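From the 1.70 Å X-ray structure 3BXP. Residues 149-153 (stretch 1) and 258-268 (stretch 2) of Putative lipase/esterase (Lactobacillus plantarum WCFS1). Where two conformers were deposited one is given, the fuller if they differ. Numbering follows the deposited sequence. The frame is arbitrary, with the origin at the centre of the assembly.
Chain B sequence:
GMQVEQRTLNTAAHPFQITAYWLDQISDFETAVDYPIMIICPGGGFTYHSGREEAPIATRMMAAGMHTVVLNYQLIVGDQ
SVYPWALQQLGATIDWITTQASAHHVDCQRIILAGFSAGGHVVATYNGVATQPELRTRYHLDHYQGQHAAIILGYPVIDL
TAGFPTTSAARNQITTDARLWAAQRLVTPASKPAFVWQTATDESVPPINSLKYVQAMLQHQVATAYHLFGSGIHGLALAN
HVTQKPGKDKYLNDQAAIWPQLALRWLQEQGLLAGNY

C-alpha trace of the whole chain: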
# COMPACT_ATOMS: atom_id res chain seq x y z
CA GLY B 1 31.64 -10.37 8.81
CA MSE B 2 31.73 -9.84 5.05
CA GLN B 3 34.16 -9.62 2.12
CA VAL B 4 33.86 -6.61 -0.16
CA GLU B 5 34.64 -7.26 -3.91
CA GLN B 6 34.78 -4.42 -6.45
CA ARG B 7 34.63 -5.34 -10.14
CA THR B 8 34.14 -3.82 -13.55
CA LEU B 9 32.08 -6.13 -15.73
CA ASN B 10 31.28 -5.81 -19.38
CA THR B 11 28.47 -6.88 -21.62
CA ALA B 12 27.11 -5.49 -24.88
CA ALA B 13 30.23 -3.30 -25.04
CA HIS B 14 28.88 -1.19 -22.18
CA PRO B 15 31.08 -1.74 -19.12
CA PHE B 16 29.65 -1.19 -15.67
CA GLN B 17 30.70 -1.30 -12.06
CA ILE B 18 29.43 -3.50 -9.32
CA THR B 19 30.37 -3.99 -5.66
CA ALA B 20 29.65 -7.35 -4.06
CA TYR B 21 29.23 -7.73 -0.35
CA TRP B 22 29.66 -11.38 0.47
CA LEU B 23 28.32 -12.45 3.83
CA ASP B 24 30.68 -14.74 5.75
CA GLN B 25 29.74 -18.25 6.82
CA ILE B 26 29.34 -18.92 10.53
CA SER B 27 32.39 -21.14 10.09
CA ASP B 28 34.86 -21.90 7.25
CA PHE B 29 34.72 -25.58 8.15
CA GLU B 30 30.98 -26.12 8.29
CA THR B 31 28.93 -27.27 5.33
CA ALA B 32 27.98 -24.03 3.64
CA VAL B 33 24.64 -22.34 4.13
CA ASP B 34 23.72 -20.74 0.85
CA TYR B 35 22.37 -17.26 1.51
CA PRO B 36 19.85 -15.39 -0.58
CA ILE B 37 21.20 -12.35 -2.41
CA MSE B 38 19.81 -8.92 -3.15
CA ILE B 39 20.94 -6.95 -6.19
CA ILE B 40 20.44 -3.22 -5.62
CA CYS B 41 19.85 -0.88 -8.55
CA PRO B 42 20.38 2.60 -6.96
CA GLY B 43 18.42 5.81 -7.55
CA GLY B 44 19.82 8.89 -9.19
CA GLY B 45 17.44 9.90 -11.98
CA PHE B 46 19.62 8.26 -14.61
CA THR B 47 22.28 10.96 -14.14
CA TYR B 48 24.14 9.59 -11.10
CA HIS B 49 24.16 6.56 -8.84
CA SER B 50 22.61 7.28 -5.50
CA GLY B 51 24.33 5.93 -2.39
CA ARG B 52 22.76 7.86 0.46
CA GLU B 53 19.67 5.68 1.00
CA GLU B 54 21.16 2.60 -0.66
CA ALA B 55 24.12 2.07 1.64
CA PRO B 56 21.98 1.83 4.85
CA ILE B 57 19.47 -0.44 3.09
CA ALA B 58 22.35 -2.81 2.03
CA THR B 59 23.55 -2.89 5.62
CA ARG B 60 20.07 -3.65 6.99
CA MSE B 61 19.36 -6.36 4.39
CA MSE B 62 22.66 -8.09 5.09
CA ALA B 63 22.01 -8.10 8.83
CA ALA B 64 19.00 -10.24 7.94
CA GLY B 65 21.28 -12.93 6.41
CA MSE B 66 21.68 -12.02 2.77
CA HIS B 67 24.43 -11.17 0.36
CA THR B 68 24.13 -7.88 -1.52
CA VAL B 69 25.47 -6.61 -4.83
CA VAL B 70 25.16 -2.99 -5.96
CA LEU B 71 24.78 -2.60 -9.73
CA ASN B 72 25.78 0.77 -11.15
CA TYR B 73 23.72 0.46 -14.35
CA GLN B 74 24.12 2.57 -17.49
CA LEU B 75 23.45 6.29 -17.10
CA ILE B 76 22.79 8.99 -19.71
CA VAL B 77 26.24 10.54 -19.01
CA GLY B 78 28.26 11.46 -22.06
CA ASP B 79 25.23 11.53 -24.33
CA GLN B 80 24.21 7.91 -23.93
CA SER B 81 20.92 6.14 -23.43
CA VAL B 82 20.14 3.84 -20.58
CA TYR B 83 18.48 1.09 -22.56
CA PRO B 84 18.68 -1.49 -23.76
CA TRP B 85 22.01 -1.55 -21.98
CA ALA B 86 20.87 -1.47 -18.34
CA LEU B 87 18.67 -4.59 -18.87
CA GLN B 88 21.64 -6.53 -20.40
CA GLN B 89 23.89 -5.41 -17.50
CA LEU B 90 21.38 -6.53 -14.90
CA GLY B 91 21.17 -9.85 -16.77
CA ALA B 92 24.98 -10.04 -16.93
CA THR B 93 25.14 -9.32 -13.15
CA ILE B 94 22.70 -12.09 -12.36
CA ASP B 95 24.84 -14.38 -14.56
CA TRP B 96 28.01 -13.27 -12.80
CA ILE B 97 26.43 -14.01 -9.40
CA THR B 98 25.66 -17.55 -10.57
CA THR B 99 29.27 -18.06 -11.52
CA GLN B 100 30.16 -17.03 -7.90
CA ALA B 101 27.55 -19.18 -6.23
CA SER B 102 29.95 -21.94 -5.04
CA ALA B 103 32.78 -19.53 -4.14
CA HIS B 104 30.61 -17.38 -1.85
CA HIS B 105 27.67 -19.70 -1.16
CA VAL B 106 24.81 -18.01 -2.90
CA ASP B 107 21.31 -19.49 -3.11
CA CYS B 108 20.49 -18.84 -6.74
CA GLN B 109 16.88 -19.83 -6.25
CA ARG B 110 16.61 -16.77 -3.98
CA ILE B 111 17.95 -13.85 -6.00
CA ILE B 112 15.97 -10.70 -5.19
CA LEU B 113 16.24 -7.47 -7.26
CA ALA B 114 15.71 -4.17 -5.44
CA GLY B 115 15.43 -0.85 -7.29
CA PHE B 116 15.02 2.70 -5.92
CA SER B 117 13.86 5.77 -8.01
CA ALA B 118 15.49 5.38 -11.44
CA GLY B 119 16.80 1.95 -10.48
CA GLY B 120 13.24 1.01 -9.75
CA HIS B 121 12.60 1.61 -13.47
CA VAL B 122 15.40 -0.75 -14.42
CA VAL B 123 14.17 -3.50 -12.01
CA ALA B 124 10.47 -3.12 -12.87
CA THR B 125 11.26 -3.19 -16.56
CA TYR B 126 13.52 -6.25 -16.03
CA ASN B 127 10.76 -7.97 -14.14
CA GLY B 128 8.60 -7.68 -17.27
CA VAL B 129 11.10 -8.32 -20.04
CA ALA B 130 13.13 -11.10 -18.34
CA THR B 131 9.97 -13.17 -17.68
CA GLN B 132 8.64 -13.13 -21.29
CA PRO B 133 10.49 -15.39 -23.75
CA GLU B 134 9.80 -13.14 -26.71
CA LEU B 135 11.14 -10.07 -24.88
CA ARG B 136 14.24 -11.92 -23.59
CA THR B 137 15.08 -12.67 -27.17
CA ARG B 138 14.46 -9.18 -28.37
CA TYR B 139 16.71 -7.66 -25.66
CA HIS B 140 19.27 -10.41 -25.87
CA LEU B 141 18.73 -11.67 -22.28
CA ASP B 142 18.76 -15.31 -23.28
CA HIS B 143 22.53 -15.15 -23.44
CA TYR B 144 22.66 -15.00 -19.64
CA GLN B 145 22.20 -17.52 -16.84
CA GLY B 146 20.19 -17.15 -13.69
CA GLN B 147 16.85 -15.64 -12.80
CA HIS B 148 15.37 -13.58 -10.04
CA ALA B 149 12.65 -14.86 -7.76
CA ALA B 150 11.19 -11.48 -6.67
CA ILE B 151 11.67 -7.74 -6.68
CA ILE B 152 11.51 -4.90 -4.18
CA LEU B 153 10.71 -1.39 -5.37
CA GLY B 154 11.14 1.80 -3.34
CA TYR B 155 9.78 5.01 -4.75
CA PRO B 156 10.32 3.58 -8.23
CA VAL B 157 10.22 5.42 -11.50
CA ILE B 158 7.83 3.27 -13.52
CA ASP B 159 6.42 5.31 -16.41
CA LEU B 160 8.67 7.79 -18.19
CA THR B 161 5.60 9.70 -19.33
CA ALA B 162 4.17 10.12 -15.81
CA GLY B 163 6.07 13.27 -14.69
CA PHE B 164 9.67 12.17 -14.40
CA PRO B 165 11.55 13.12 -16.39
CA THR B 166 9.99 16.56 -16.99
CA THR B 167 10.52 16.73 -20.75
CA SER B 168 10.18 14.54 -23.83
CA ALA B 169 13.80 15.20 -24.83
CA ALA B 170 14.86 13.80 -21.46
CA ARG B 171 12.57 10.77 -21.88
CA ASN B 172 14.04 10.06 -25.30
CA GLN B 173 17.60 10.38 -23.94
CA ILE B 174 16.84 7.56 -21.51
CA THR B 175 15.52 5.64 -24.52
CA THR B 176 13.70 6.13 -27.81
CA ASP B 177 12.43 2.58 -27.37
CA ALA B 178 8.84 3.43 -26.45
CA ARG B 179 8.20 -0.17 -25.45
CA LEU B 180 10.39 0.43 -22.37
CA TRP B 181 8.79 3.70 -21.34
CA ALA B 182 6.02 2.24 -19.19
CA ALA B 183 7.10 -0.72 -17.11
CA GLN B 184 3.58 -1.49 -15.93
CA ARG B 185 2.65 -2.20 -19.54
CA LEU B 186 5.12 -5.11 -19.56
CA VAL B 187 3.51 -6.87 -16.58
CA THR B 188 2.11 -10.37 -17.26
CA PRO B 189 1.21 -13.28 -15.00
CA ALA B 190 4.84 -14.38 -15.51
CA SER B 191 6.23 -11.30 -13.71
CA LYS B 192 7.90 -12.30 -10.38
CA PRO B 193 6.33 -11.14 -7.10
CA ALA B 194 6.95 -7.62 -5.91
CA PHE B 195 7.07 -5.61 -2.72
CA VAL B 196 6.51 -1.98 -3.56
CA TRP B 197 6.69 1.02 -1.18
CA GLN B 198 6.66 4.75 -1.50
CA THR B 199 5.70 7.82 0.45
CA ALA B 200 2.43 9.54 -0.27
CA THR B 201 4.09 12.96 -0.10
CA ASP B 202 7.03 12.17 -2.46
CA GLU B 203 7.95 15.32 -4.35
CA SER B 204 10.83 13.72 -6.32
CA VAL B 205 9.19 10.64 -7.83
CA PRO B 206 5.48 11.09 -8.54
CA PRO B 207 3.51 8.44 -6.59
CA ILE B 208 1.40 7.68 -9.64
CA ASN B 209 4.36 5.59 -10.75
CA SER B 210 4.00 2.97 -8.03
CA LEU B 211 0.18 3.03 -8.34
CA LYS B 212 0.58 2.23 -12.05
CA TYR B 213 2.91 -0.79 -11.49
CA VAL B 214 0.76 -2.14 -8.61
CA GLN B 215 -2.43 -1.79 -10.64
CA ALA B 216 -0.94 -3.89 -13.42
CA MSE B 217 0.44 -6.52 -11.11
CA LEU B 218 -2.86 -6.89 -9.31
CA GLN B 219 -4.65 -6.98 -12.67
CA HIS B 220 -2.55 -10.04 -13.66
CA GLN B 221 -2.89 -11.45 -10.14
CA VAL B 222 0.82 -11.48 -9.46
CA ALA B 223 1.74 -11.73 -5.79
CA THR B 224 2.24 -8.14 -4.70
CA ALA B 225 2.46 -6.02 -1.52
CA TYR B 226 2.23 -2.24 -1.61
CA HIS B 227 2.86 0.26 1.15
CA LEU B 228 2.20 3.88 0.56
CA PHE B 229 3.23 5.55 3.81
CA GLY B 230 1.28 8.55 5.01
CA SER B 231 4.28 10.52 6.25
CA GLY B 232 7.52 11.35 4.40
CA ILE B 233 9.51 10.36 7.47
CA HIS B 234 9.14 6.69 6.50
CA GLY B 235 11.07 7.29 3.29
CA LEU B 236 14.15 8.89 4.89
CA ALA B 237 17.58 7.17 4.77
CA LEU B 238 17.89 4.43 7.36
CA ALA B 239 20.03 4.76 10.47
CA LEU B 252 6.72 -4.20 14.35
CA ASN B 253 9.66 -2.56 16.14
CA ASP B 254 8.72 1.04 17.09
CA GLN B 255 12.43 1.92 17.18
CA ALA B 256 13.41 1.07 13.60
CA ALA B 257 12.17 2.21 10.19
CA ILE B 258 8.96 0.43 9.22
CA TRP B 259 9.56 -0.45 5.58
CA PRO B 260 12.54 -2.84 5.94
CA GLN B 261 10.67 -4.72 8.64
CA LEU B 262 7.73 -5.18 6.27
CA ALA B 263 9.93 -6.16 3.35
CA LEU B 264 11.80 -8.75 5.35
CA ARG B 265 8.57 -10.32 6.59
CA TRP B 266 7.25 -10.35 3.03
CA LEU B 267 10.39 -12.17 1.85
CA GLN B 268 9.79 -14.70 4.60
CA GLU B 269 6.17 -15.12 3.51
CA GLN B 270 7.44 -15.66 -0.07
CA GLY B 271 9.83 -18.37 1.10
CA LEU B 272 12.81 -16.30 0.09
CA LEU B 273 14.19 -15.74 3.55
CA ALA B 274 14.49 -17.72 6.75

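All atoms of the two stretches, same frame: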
# COMPACT_ATOMS: atom_id res chain seq x y z
N ALA B 149 13.83 -14.23 -8.37
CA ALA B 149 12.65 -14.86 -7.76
C ALA B 149 11.60 -13.83 -7.38
O ALA B 149 10.43 -14.16 -7.18
CB ALA B 149 13.14 -15.54 -6.53
N ALA B 150 12.05 -12.60 -7.18
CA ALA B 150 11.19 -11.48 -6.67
C ALA B 150 11.89 -10.16 -6.81
O ALA B 150 13.10 -10.09 -7.02
CB ALA B 150 10.80 -11.69 -5.20
N ILE B 151 11.12 -9.10 -6.60
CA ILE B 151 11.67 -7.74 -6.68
C ILE B 151 11.13 -6.94 -5.51
O ILE B 151 10.08 -7.26 -4.93
CB ILE B 151 11.37 -6.99 -8.08
CG1 ILE B 151 9.90 -6.52 -8.23
CG2 ILE B 151 11.82 -7.87 -9.25
CD1 ILE B 151 9.62 -5.66 -9.48
N ILE B 152 11.89 -5.92 -5.17
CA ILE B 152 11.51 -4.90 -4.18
C ILE B 152 11.69 -3.57 -4.89
O ILE B 152 12.70 -3.37 -5.56
CB ILE B 152 12.45 -4.94 -2.92
CG1 ILE B 152 12.17 -6.19 -2.06
CG2 ILE B 152 12.25 -3.68 -2.07
CD1 ILE B 152 13.20 -6.43 -0.96
N LEU B 153 10.67 -2.72 -4.78
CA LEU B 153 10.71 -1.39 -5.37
C LEU B 153 10.43 -0.33 -4.35
O LEU B 153 9.40 -0.36 -3.68
CB LEU B 153 9.70 -1.24 -6.53
CG LEU B 153 9.83 -2.21 -7.72
CD1 LEU B 153 8.65 -2.01 -8.68
CD2 LEU B 153 11.16 -1.90 -8.44
N ILE B 258 10.01 1.42 9.45
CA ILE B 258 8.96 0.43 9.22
C ILE B 258 9.24 -0.40 7.95
O ILE B 258 9.03 -1.59 7.93
CB ILE B 258 7.55 1.09 9.11
CG1 ILE B 258 7.13 1.77 10.41
CG2 ILE B 258 6.50 0.08 8.76
CD1 ILE B 258 5.94 2.77 10.22
N TRP B 259 9.68 0.22 6.87
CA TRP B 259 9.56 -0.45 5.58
C TRP B 259 10.47 -1.70 5.48
O TRP B 259 10.05 -2.70 4.93
CB TRP B 259 9.71 0.53 4.39
CG TRP B 259 11.07 0.78 3.89
CD1 TRP B 259 11.84 1.88 4.13
CD2 TRP B 259 11.85 -0.10 3.07
NE1 TRP B 259 13.07 1.73 3.49
CE2 TRP B 259 13.08 0.54 2.82
CE3 TRP B 259 11.61 -1.35 2.50
CZ2 TRP B 259 14.06 -0.05 2.04
CZ3 TRP B 259 12.59 -1.91 1.69
CH2 TRP B 259 13.80 -1.27 1.51
N PRO B 260 11.69 -1.67 6.05
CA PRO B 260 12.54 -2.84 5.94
C PRO B 260 11.97 -3.99 6.69
O PRO B 260 12.09 -5.13 6.25
CB PRO B 260 13.85 -2.36 6.58
CG PRO B 260 13.89 -0.97 6.30
CD PRO B 260 12.48 -0.53 6.54
N GLN B 261 11.29 -3.69 7.79
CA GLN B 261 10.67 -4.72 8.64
C GLN B 261 9.56 -5.43 7.86
O GLN B 261 9.44 -6.66 7.86
CB GLN B 261 10.11 -4.10 9.91
CG GLN B 261 11.12 -3.41 10.80
CD GLN B 261 10.50 -2.99 12.11
OE1 GLN B 261 10.00 -3.84 12.86
NE2 GLN B 261 10.48 -1.67 12.38
N LEU B 262 8.80 -4.64 7.12
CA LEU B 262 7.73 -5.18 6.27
C LEU B 262 8.28 -5.99 5.12
O LEU B 262 7.74 -7.04 4.77
CB LEU B 262 6.83 -4.07 5.77
CG LEU B 262 6.01 -3.26 6.77
CD1 LEU B 262 5.34 -2.07 6.05
CD2 LEU B 262 4.97 -4.06 7.52
N ALA B 263 9.34 -5.47 4.49
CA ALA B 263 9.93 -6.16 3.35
C ALA B 263 10.51 -7.46 3.74
O ALA B 263 10.36 -8.43 3.05
CB ALA B 263 11.00 -5.22 2.69
N LEU B 264 11.20 -7.50 4.89
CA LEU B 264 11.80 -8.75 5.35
C LEU B 264 10.73 -9.79 5.62
O LEU B 264 10.86 -10.95 5.19
CB LEU B 264 12.64 -8.49 6.58
CG LEU B 264 13.91 -7.71 6.15
CD1 LEU B 264 14.67 -7.17 7.30
CD2 LEU B 264 14.88 -8.58 5.27
N ARG B 265 9.65 -9.39 6.30
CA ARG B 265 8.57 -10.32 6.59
C ARG B 265 7.96 -10.84 5.30
O ARG B 265 7.62 -12.03 5.19
CB ARG B 265 7.48 -9.67 7.47
CG ARG B 265 7.98 -9.15 8.81
N TRP B 266 7.79 -9.96 4.32
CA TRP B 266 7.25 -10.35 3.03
C TRP B 266 8.15 -11.41 2.37
O TRP B 266 7.66 -12.36 1.74
CB TRP B 266 7.13 -9.13 2.09
CG TRP B 266 6.49 -9.37 0.79
CD1 TRP B 266 5.16 -9.44 0.50
CD2 TRP B 266 7.18 -9.60 -0.45
NE1 TRP B 266 4.97 -9.67 -0.83
CE2 TRP B 266 6.20 -9.76 -1.44
CE3 TRP B 266 8.53 -9.59 -0.81
CZ2 TRP B 266 6.52 -9.95 -2.80
CZ3 TRP B 266 8.85 -9.82 -2.16
CH2 TRP B 266 7.86 -9.97 -3.13
N LEU B 267 9.45 -11.23 2.50
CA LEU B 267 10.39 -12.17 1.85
C LEU B 267 10.24 -13.53 2.52
O LEU B 267 10.28 -14.54 1.87
CB LEU B 267 11.81 -11.65 1.93
CG LEU B 267 12.20 -10.47 1.04
CD1 LEU B 267 13.56 -9.92 1.41
CD2 LEU B 267 12.15 -10.87 -0.43
N GLN B 268 10.04 -13.49 3.83
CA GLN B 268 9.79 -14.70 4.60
C GLN B 268 8.50 -15.36 4.12
O GLN B 268 8.45 -16.58 3.93
CB GLN B 268 9.72 -14.40 6.07
CG GLN B 268 11.09 -14.04 6.70
CD GLN B 268 10.97 -13.60 8.14
OE1 GLN B 268 10.04 -12.89 8.51
NE2 GLN B 268 11.92 -14.03 8.99

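The helix 258-268 packs antiparallel over the strand that runs through Ile151 and Ile152, the two axes inclined at 169° and 10.8 Å apart at their closest. No hydrogen bond joins the two segments; the contact, which buries 226 Å² in all, is almost wholly apolar.

Ile152 is its centre. Its CA-to-CB bond points toward the helix, and the m, t rotamer (chi1 -72°, chi2 170°) sends CG2 and CD1 to different helix residues. CG2 of Ile152 lies 4.2 Å from CZ3 of Trp259, whereas CD1 of Ile152 sits 4.4 Å from CB of Ala263 and 4.2 Å from CD1 of Leu267. These three partners are spaced four residues apart, so successive turns of the helix present them along one side to the same isoleucine. The short side chain of Ala263 accompanies the close backbone approach here, with the CA atoms of Ile152 and Ala263 7.8 Å apart.

The two tryptophans reach the strand with different rotamers. Trp259 has chi1 of 88° (p) and chi2 of -103°, which places the six-membered part of its indole beside Ile152. Trp266 adopts t (chi1 -175°, chi2 82°); its CA-to-CB bond points toward the strand, and CH2 at the end of the ring lies 4.0 Å from CB of Ala150 and 3.9 Å from the carbonyl O of Ile151. Both rings meet their neighbours obliquely. Leu267 starts sideways, but its m, t conformation (chi1 -73°, chi2 170°) brings the end of the chain nearer, allowing CD1 to reach Ile152.

Alternation along the strand explains the remaining pattern: Ala150 and Ile152 point toward the helix, while Ile151 (p, t) and Leu153 (m, t) point away. Ile151 therefore meets Trp266 through its backbone carbonyl; its side chain comes no nearer to the helix than the 6.5 Å between Ile151 CG1 and Trp266 CH2.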